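Transglutaminase-like enzymes, putative cysteine protease (PDB 3ISR) probably acts as a cysteine protease or a related hydrolase of the transglutaminase-like superfamily, though its substrate is not established. Local coordinates at residues Ser120-Ala132 with Thr164-Glu176. Residues are numbered along the deposited sequence; the frame is centred on the assembly and turned at random.
Sequences SRYCQSDKLQKLA and TNSQTSAFDTITE
The hydroxyl of Ser169, the N-cap of helix 170-176, is gripped by Gln124 NE2 at 2.8 Å from OG, within the plane of the amide, and by a water, itself the acceptor for Arg121 NH1. The bend of Gln124 at chi2 (97°) turns its amide along the helix start, where OE1 takes the Phe171 N-H at 3.1 Å, the donor standing above the carbonyl plane. Next to it Ala170 N gives an almost straight bond (174°) to Tyr122 O, 2.8 Å away, and Asp172 OD2 accepts from Ser169 N, so three successive amides at this helix end are satisfied. With an alanine here, in place of Gln124, the Phe171 amide would probably lose its acceptor and Ser169 OG this donor. Arg121 NH2 meets a lone pair of Gln167 O at 3.1 Å, while its stronger partner is Asp126 of the second subunit. Lys127 lies over one face of the Phe171 ring, with CD in a CH-pi contact and NZ in a cation-pi one. Leu128 CD2 packs on Ile174 CG2 and Leu131 CD1 on Ile174 CG1, the side chains running in opposite directions. This is helix N-capping, with the Asp172-to-Ser169 half of a capping box, completed from outside by Gln124 and Tyr122 O.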
ATOM      1  N   SER B 120       7.913  12.972  -4.662  1.00 14.39           N
ATOM      2  CA  SER B 120       7.521  13.703  -3.473  1.00 13.95           C
ATOM      3  C   SER B 120       6.439  12.905  -2.727  1.00 14.22           C
ATOM      4  O   SER B 120       6.064  11.829  -3.182  1.00 13.50           O
ATOM      5  CB  SER B 120       7.003  15.082  -3.881  1.00 14.76           C
ATOM      6  OG  SER B 120       5.920  14.960  -4.774  1.00 15.28           O
ATOM      7  N   ARG B 121       5.954  13.406  -1.582  1.00 13.42           N
ATOM      8  CA  ARG B 121       4.976  12.646  -0.781  1.00 13.89           C
ATOM      9  C   ARG B 121       3.811  12.041  -1.586  1.00 13.65           C
ATOM     10  O   ARG B 121       3.510  10.843  -1.469  1.00 14.02           O
ATOM     11  CB  ARG B 121       4.421  13.508   0.368  1.00 13.52           C
ATOM     12  CG  ARG B 121       3.217  12.879   1.131  1.00 13.36           C
ATOM     13  CD  ARG B 121       3.517  11.515   1.839  1.00 11.81           C
ATOM     14  NE  ARG B 121       2.259  11.063   2.431  1.00 10.87           N
ATOM     15  CZ  ARG B 121       1.346  10.309   1.818  1.00 11.59           C
ATOM     16  NH1 ARG B 121       1.552   9.845   0.584  1.00 11.96           N
ATOM     17  NH2 ARG B 121       0.209  10.017   2.446  1.00 11.56           N
ATOM     18  N   TYR B 122       3.138  12.871  -2.379  1.00 13.74           N
ATOM     19  CA  TYR B 122       1.946  12.433  -3.109  1.00 12.97           C
ATOM     20  C   TYR B 122       2.212  12.067  -4.562  1.00 13.67           C
ATOM     21  O   TYR B 122       1.281  11.796  -5.306  1.00 12.61           O
ATOM     22  CB  TYR B 122       0.883  13.543  -3.043  1.00 12.89           C
ATOM     23  CG  TYR B 122       0.550  13.881  -1.615  1.00 13.05           C
ATOM     24  CD1 TYR B 122      -0.177  12.987  -0.820  1.00 12.75           C
ATOM     25  CD2 TYR B 122       1.003  15.072  -1.037  1.00 11.43           C
ATOM     26  CE1 TYR B 122      -0.456  13.291   0.527  1.00 13.07           C
ATOM     27  CE2 TYR B 122       0.724  15.391   0.288  1.00 13.20           C
ATOM     28  CZ  TYR B 122       0.003  14.495   1.060  1.00 14.05           C
ATOM     29  OH  TYR B 122      -0.277  14.831   2.356  1.00 17.58           O
ATOM     30  N   CYS B 123       3.486  12.072  -4.974  1.00 14.73           N
ATOM     31  CA  CYS B 123       3.836  11.832  -6.378  1.00 14.26           C
ATOM     32  C   CYS B 123       5.011  10.850  -6.419  1.00 15.55           C
ATOM     33  O   CYS B 123       6.181  11.252  -6.576  1.00 16.10           O
ATOM     34  CB  CYS B 123       4.204  13.137  -7.099  1.00 15.76           C
ATOM     35  SG  CYS B 123       2.963  14.437  -7.008  1.00 15.48           S
ATOM     36  N   GLN B 124       4.689   9.558  -6.266  1.00 14.33           N
ATOM     37  CA  GLN B 124       5.710   8.488  -6.163  1.00 13.87           C
ATOM     38  C   GLN B 124       6.153   8.045  -7.547  1.00 13.79           C
ATOM     39  O   GLN B 124       5.873   6.916  -8.006  1.00 13.04           O
ATOM     40  CB  GLN B 124       5.176   7.309  -5.342  1.00 14.79           C
ATOM     41  CG  GLN B 124       4.606   7.693  -3.952  1.00 12.85           C
ATOM     42  CD  GLN B 124       3.091   7.846  -3.965  1.00 15.77           C
ATOM     43  OE1 GLN B 124       2.502   8.355  -4.938  1.00 14.00           O
ATOM     44  NE2 GLN B 124       2.442   7.397  -2.888  1.00 13.45           N
ATOM     45  N   SER B 125       6.847   8.954  -8.224  1.00 13.38           N
ATOM     46  CA  SER B 125       7.217   8.777  -9.610  1.00 14.16           C
ATOM     47  C   SER B 125       8.173   7.618  -9.749  1.00 13.60           C
ATOM     48  O   SER B 125       8.191   6.924 -10.768  1.00 13.06           O
ATOM     49  CB  SER B 125       7.847  10.067 -10.170  1.00 13.54           C
ATOM     50  OG  SER B 125       8.745  10.656  -9.233  1.00 14.97           O
ATOM     51  N   ASP B 126       8.941   7.377  -8.695  1.00 14.16           N
ATOM     52  CA  ASP B 126       9.877   6.261  -8.712  1.00 14.10           C
ATOM     53  C   ASP B 126       9.174   4.891  -8.708  1.00 14.06           C
ATOM     54  O   ASP B 126       9.785   3.905  -9.067  1.00 15.00           O
ATOM     55  CB  ASP B 126      10.877   6.385  -7.541  1.00 14.77           C
ATOM     56  CG  ASP B 126      10.198   6.379  -6.175  1.00 14.88           C
ATOM     57  OD1 ASP B 126       9.188   7.082  -5.987  1.00 15.06           O
ATOM     58  OD2 ASP B 126      10.686   5.660  -5.278  1.00 15.55           O
ATOM     59  N   LYS B 127       7.913   4.816  -8.287  1.00 13.34           N
ATOM     60  CA  LYS B 127       7.173   3.544  -8.329  1.00 14.15           C
ATOM     61  C   LYS B 127       6.399   3.357  -9.628  1.00 15.20           C
ATOM     62  O   LYS B 127       5.734   2.329  -9.835  1.00 15.23           O
ATOM     63  CB  LYS B 127       6.206   3.441  -7.153  1.00 14.03           C
ATOM     64  CG  LYS B 127       6.926   3.336  -5.793  1.00 12.98           C
ATOM     65  CD  LYS B 127       5.930   3.203  -4.646  1.00 15.60           C
ATOM     66  CE  LYS B 127       5.979   1.830  -3.994  1.00 16.49           C
ATOM     67  NZ  LYS B 127       5.260   1.852  -2.683  1.00 17.24           N
ATOM     68  N   LEU B 128       6.466   4.362 -10.483  1.00 15.46           N
ATOM     69  CA  LEU B 128       5.631   4.380 -11.694  1.00 16.58           C
ATOM     70  C   LEU B 128       6.429   4.443 -13.000  1.00 16.56           C
ATOM     71  O   LEU B 128       5.855   4.664 -14.060  1.00 16.59           O
ATOM     72  CB  LEU B 128       4.627   5.551 -11.607  1.00 16.61           C
ATOM     73  CG  LEU B 128       3.595   5.459 -10.475  1.00 17.06           C
ATOM     74  CD1 LEU B 128       2.766   6.741 -10.360  1.00 20.33           C
ATOM     75  CD2 LEU B 128       2.674   4.257 -10.663  1.00 17.81           C
ATOM     76  N   GLN B 129       7.740   4.216 -12.936  1.00 16.38           N
ATOM     77  CA  GLN B 129       8.581   4.319 -14.144  1.00 17.17           C
ATOM     78  C   GLN B 129       8.215   3.304 -15.251  1.00 16.47           C
ATOM     79  O   GLN B 129       8.089   3.673 -16.420  1.00 15.38           O
ATOM     80  CB  GLN B 129      10.076   4.172 -13.803  1.00 18.26           C
ATOM     81  CG  GLN B 129      10.637   5.183 -12.811  1.00 21.14           C
ATOM     82  CD  GLN B 129      12.080   4.848 -12.406  1.00 25.76           C
ATOM     83  OE1 GLN B 129      13.009   5.047 -13.184  1.00 25.88           O
ATOM     84  NE2 GLN B 129      12.262   4.332 -11.183  1.00 26.83           N
ATOM     85  N   LYS B 130       8.056   2.028 -14.890  1.00 16.02           N
ATOM     86  CA  LYS B 130       7.725   1.017 -15.907  1.00 15.98           C
ATOM     87  C   LYS B 130       6.385   1.284 -16.514  1.00 15.39           C
ATOM     88  O   LYS B 130       6.240   1.237 -17.725  1.00 14.86           O
ATOM     89  CB  LYS B 130       7.754  -0.394 -15.341  1.00 16.38           C
ATOM     90  CG  LYS B 130       9.074  -1.069 -15.538  1.00 18.33           C
ATOM     91  CD  LYS B 130       8.976  -2.549 -15.238  1.00 20.48           C
ATOM     92  CE  LYS B 130      10.358  -3.149 -15.100  1.00 22.69           C
ATOM     93  NZ  LYS B 130      11.125  -3.007 -16.378  1.00 24.22           N
ATOM     94  N   LEU B 131       5.411   1.582 -15.654  1.00 15.43           N
ATOM     95  CA  LEU B 131       4.051   1.885 -16.081  1.00 15.65           C
ATOM     96  C   LEU B 131       4.027   3.069 -17.037  1.00 15.37           C
ATOM     97  O   LEU B 131       3.403   2.991 -18.083  1.00 15.58           O
ATOM     98  CB  LEU B 131       3.138   2.160 -14.867  1.00 15.49           C
ATOM     99  CG  LEU B 131       1.664   2.534 -15.114  1.00 17.14           C
ATOM    100  CD1 LEU B 131       0.781   2.039 -13.959  1.00 14.84           C
ATOM    101  CD2 LEU B 131       1.467   4.060 -15.330  1.00 15.37           C
ATOM    102  N   ALA B 132       4.697   4.163 -16.667  1.00 15.40           N
ATOM    103  CA  ALA B 132       4.687   5.378 -17.496  1.00 14.87           C
ATOM    104  C   ALA B 132       5.362   5.143 -18.838  1.00 15.01           C
ATOM    105  O   ALA B 132       4.900   5.642 -19.865  1.00 15.08           O
ATOM    106  CB  ALA B 132       5.350   6.548 -16.774  1.00 14.24           C
ATOM    107  N   THR B 164     -11.796  10.721  -2.245  1.00 17.67           N
ATOM    108  CA  THR B 164     -10.410  10.700  -1.736  1.00 17.34           C
ATOM    109  C   THR B 164     -10.266  11.559  -0.474  1.00 17.42           C
ATOM    110  O   THR B 164     -11.230  12.178  -0.036  1.00 16.66           O
ATOM    111  CB  THR B 164      -9.413  11.203  -2.811  1.00 17.23           C
ATOM    112  OG1 THR B 164      -9.775  12.529  -3.207  1.00 15.90           O
ATOM    113  CG2 THR B 164      -9.446  10.302  -4.046  1.00 16.73           C
ATOM    114  N   ASN B 165      -9.057  11.593   0.103  1.00 17.55           N
ATOM    115  CA  ASN B 165      -8.767  12.410   1.264  1.00 18.08           C
ATOM    116  C   ASN B 165      -7.345  12.960   1.175  1.00 17.92           C
ATOM    117  O   ASN B 165      -6.679  12.792   0.150  1.00 16.77           O
ATOM    118  CB  ASN B 165      -8.990  11.619   2.570  1.00 19.42           C
ATOM    119  CG  ASN B 165      -8.149  10.340   2.651  1.00 20.67           C
ATOM    120  OD1 ASN B 165      -7.002  10.285   2.193  1.00 19.41           O
ATOM    121  ND2 ASN B 165      -8.723   9.310   3.254  1.00 23.26           N
ATOM    122  N   SER B 166      -6.876  13.614   2.232  1.00 17.56           N
ATOM    123  CA  SER B 166      -5.576  14.278   2.151  1.00 18.23           C
ATOM    124  C   SER B 166      -4.412  13.278   2.070  1.00 17.63           C
ATOM    125  O   SER B 166      -3.307  13.639   1.658  1.00 18.21           O
ATOM    126  CB  SER B 166      -5.387  15.250   3.316  1.00 18.24           C
ATOM    127  OG  SER B 166      -5.244  14.534   4.529  1.00 20.78           O
ATOM    128  N   GLN B 167      -4.658  12.027   2.445  1.00 17.11           N
ATOM    129  CA  GLN B 167      -3.610  10.995   2.393  1.00 17.10           C
ATOM    130  C   GLN B 167      -3.413  10.398   1.006  1.00 16.44           C
ATOM    131  O   GLN B 167      -2.369   9.799   0.725  1.00 16.14           O
ATOM    132  CB  GLN B 167      -3.881   9.875   3.418  1.00 17.24           C
ATOM    133  CG  GLN B 167      -3.802  10.349   4.872  1.00 19.31           C
ATOM    134  CD  GLN B 167      -3.916   9.197   5.877  1.00 21.68           C
ATOM    135  OE1 GLN B 167      -4.039   8.029   5.499  1.00 23.28           O
ATOM    136  NE2 GLN B 167      -3.855   9.529   7.164  1.00 22.23           N
ATOM    137  N   THR B 168      -4.421  10.551   0.142  1.00 15.60           N
ATOM    138  CA  THR B 168      -4.403   9.979  -1.203  1.00 14.62           C
ATOM    139  C   THR B 168      -3.272  10.537  -2.063  1.00 15.11           C
ATOM    140  O   THR B 168      -3.020  11.759  -2.074  1.00 14.93           O
ATOM    141  CB  THR B 168      -5.752  10.250  -1.917  1.00 14.87           C
ATOM    142  OG1 THR B 168      -6.847   9.878  -1.055  1.00 15.79           O
ATOM    143  CG2 THR B 168      -5.870   9.495  -3.220  1.00 14.77           C
ATOM    144  N   SER B 169      -2.624   9.657  -2.819  1.00 14.56           N
ATOM    145  CA  SER B 169      -1.469  10.032  -3.637  1.00 14.74           C
ATOM    146  C   SER B 169      -1.657   9.545  -5.056  1.00 15.50           C
ATOM    147  O   SER B 169      -2.574   8.764  -5.350  1.00 15.04           O
ATOM    148  CB  SER B 169      -0.209   9.372  -3.053  1.00 15.76           C
ATOM    149  OG  SER B 169      -0.284   7.944  -3.145  1.00 15.59           O
ATOM    150  N   ALA B 170      -0.744   9.953  -5.937  1.00 15.95           N
ATOM    151  CA  ALA B 170      -0.731   9.464  -7.296  1.00 16.39           C
ATOM    152  C   ALA B 170      -0.730   7.933  -7.358  1.00 16.14           C
ATOM    153  O   ALA B 170      -1.394   7.356  -8.223  1.00 15.20           O
ATOM    154  CB  ALA B 170       0.470  10.003  -8.062  1.00 15.55           C
ATOM    155  N   PHE B 171       0.035   7.292  -6.477  1.00 15.65           N
ATOM    156  CA  PHE B 171       0.127   5.829  -6.488  1.00 16.53           C
ATOM    157  C   PHE B 171      -1.226   5.179  -6.205  1.00 16.85           C
ATOM    158  O   PHE B 171      -1.514   4.107  -6.730  1.00 17.85           O
ATOM    159  CB  PHE B 171       1.205   5.326  -5.512  1.00 15.66           C
ATOM    160  CG  PHE B 171       1.562   3.881  -5.690  1.00 17.30           C
ATOM    161  CD1 PHE B 171       2.315   3.456  -6.790  1.00 17.25           C
ATOM    162  CD2 PHE B 171       1.132   2.936  -4.765  1.00 16.18           C
ATOM    163  CE1 PHE B 171       2.639   2.098  -6.958  1.00 17.97           C
ATOM    164  CE2 PHE B 171       1.469   1.577  -4.924  1.00 19.33           C
ATOM    165  CZ  PHE B 171       2.228   1.172  -6.026  1.00 18.64           C
ATOM    166  N   ASP B 172      -2.056   5.841  -5.402  1.00 16.42           N
ATOM    167  CA  ASP B 172      -3.411   5.362  -5.137  1.00 15.77           C
ATOM    168  C   ASP B 172      -4.312   5.600  -6.340  1.00 15.81           C
ATOM    169  O   ASP B 172      -5.029   4.694  -6.775  1.00 14.94           O
ATOM    170  CB  ASP B 172      -4.004   6.043  -3.914  1.00 15.15           C
ATOM    171  CG  ASP B 172      -3.143   5.878  -2.693  1.00 18.02           C
ATOM    172  OD1 ASP B 172      -2.652   4.751  -2.466  1.00 17.43           O
ATOM    173  OD2 ASP B 172      -2.962   6.873  -1.961  1.00 18.11           O
ATOM    174  N   THR B 173      -4.258   6.808  -6.893  1.00 15.63           N
ATOM    175  CA  THR B 173      -5.199   7.204  -7.944  1.00 16.31           C
ATOM    176  C   THR B 173      -5.008   6.354  -9.196  1.00 16.60           C
ATOM    177  O   THR B 173      -5.967   6.085  -9.917  1.00 16.36           O
ATOM    178  CB  THR B 173      -5.069   8.725  -8.260  1.00 15.83           C
ATOM    179  OG1 THR B 173      -5.287   9.452  -7.049  1.00 16.47           O
ATOM    180  CG2 THR B 173      -6.120   9.177  -9.286  1.00 17.01           C
ATOM    181  N   ILE B 174      -3.777   5.902  -9.440  1.00 16.61           N
ATOM    182  CA  ILE B 174      -3.493   5.140 -10.644  1.00 17.33           C
ATOM    183  C   ILE B 174      -4.301   3.813 -10.675  1.00 16.88           C
ATOM    184  O   ILE B 174      -4.594   3.289 -11.748  1.00 17.30           O
ATOM    185  CB  ILE B 174      -1.943   4.969 -10.894  1.00 17.55           C
ATOM    186  CG1 ILE B 174      -1.613   4.576 -12.343  1.00 19.49           C
ATOM    187  CG2 ILE B 174      -1.330   3.948  -9.961  1.00 18.35           C
ATOM    188  CD1 ILE B 174      -2.132   5.523 -13.417  1.00 18.73           C
ATOM    189  N   THR B 175      -4.658   3.277  -9.503  1.00 16.57           N
ATOM    190  CA  THR B 175      -5.499   2.077  -9.425  1.00 16.04           C
ATOM    191  C   THR B 175      -6.925   2.400  -9.019  1.00 15.91           C
ATOM    192  O   THR B 175      -7.846   1.714  -9.454  1.00 15.73           O
ATOM    193  CB  THR B 175      -4.953   1.019  -8.423  1.00 16.93           C
ATOM    194  OG1 THR B 175      -4.758   1.636  -7.143  1.00 15.51           O
ATOM    195  CG2 THR B 175      -3.630   0.458  -8.919  1.00 15.35           C
ATOM    196  N   GLU B 176      -7.108   3.438  -8.195  1.00 15.87           N
ATOM    197  CA  GLU B 176      -8.453   3.797  -7.699  1.00 16.69           C
ATOM    198  C   GLU B 176      -9.302   4.371  -8.831  1.00 16.40           C
ATOM    199  O   GLU B 176     -10.507   4.110  -8.901  1.00 16.32           O
ATOM    200  CB  GLU B 176      -8.376   4.807  -6.525  1.00 17.06           C
ATOM    201  CG  GLU B 176      -8.138   4.141  -5.176  1.00 19.91           C
ATOM    202  CD  GLU B 176      -7.724   5.106  -4.034  1.00 24.44           C
ATOM    203  OE1 GLU B 176      -7.983   6.351  -4.089  1.00 24.08           O
ATOM    204  OE2 GLU B 176      -7.143   4.576  -3.064  1.00 22.57           O
TER
HETATM  205  O   HOH W   1      -0.518   7.786  -0.142  1.00 18.36           O
HETATM  206  O   HOH W   2      -2.337  13.841   4.589  1.00 34.02           O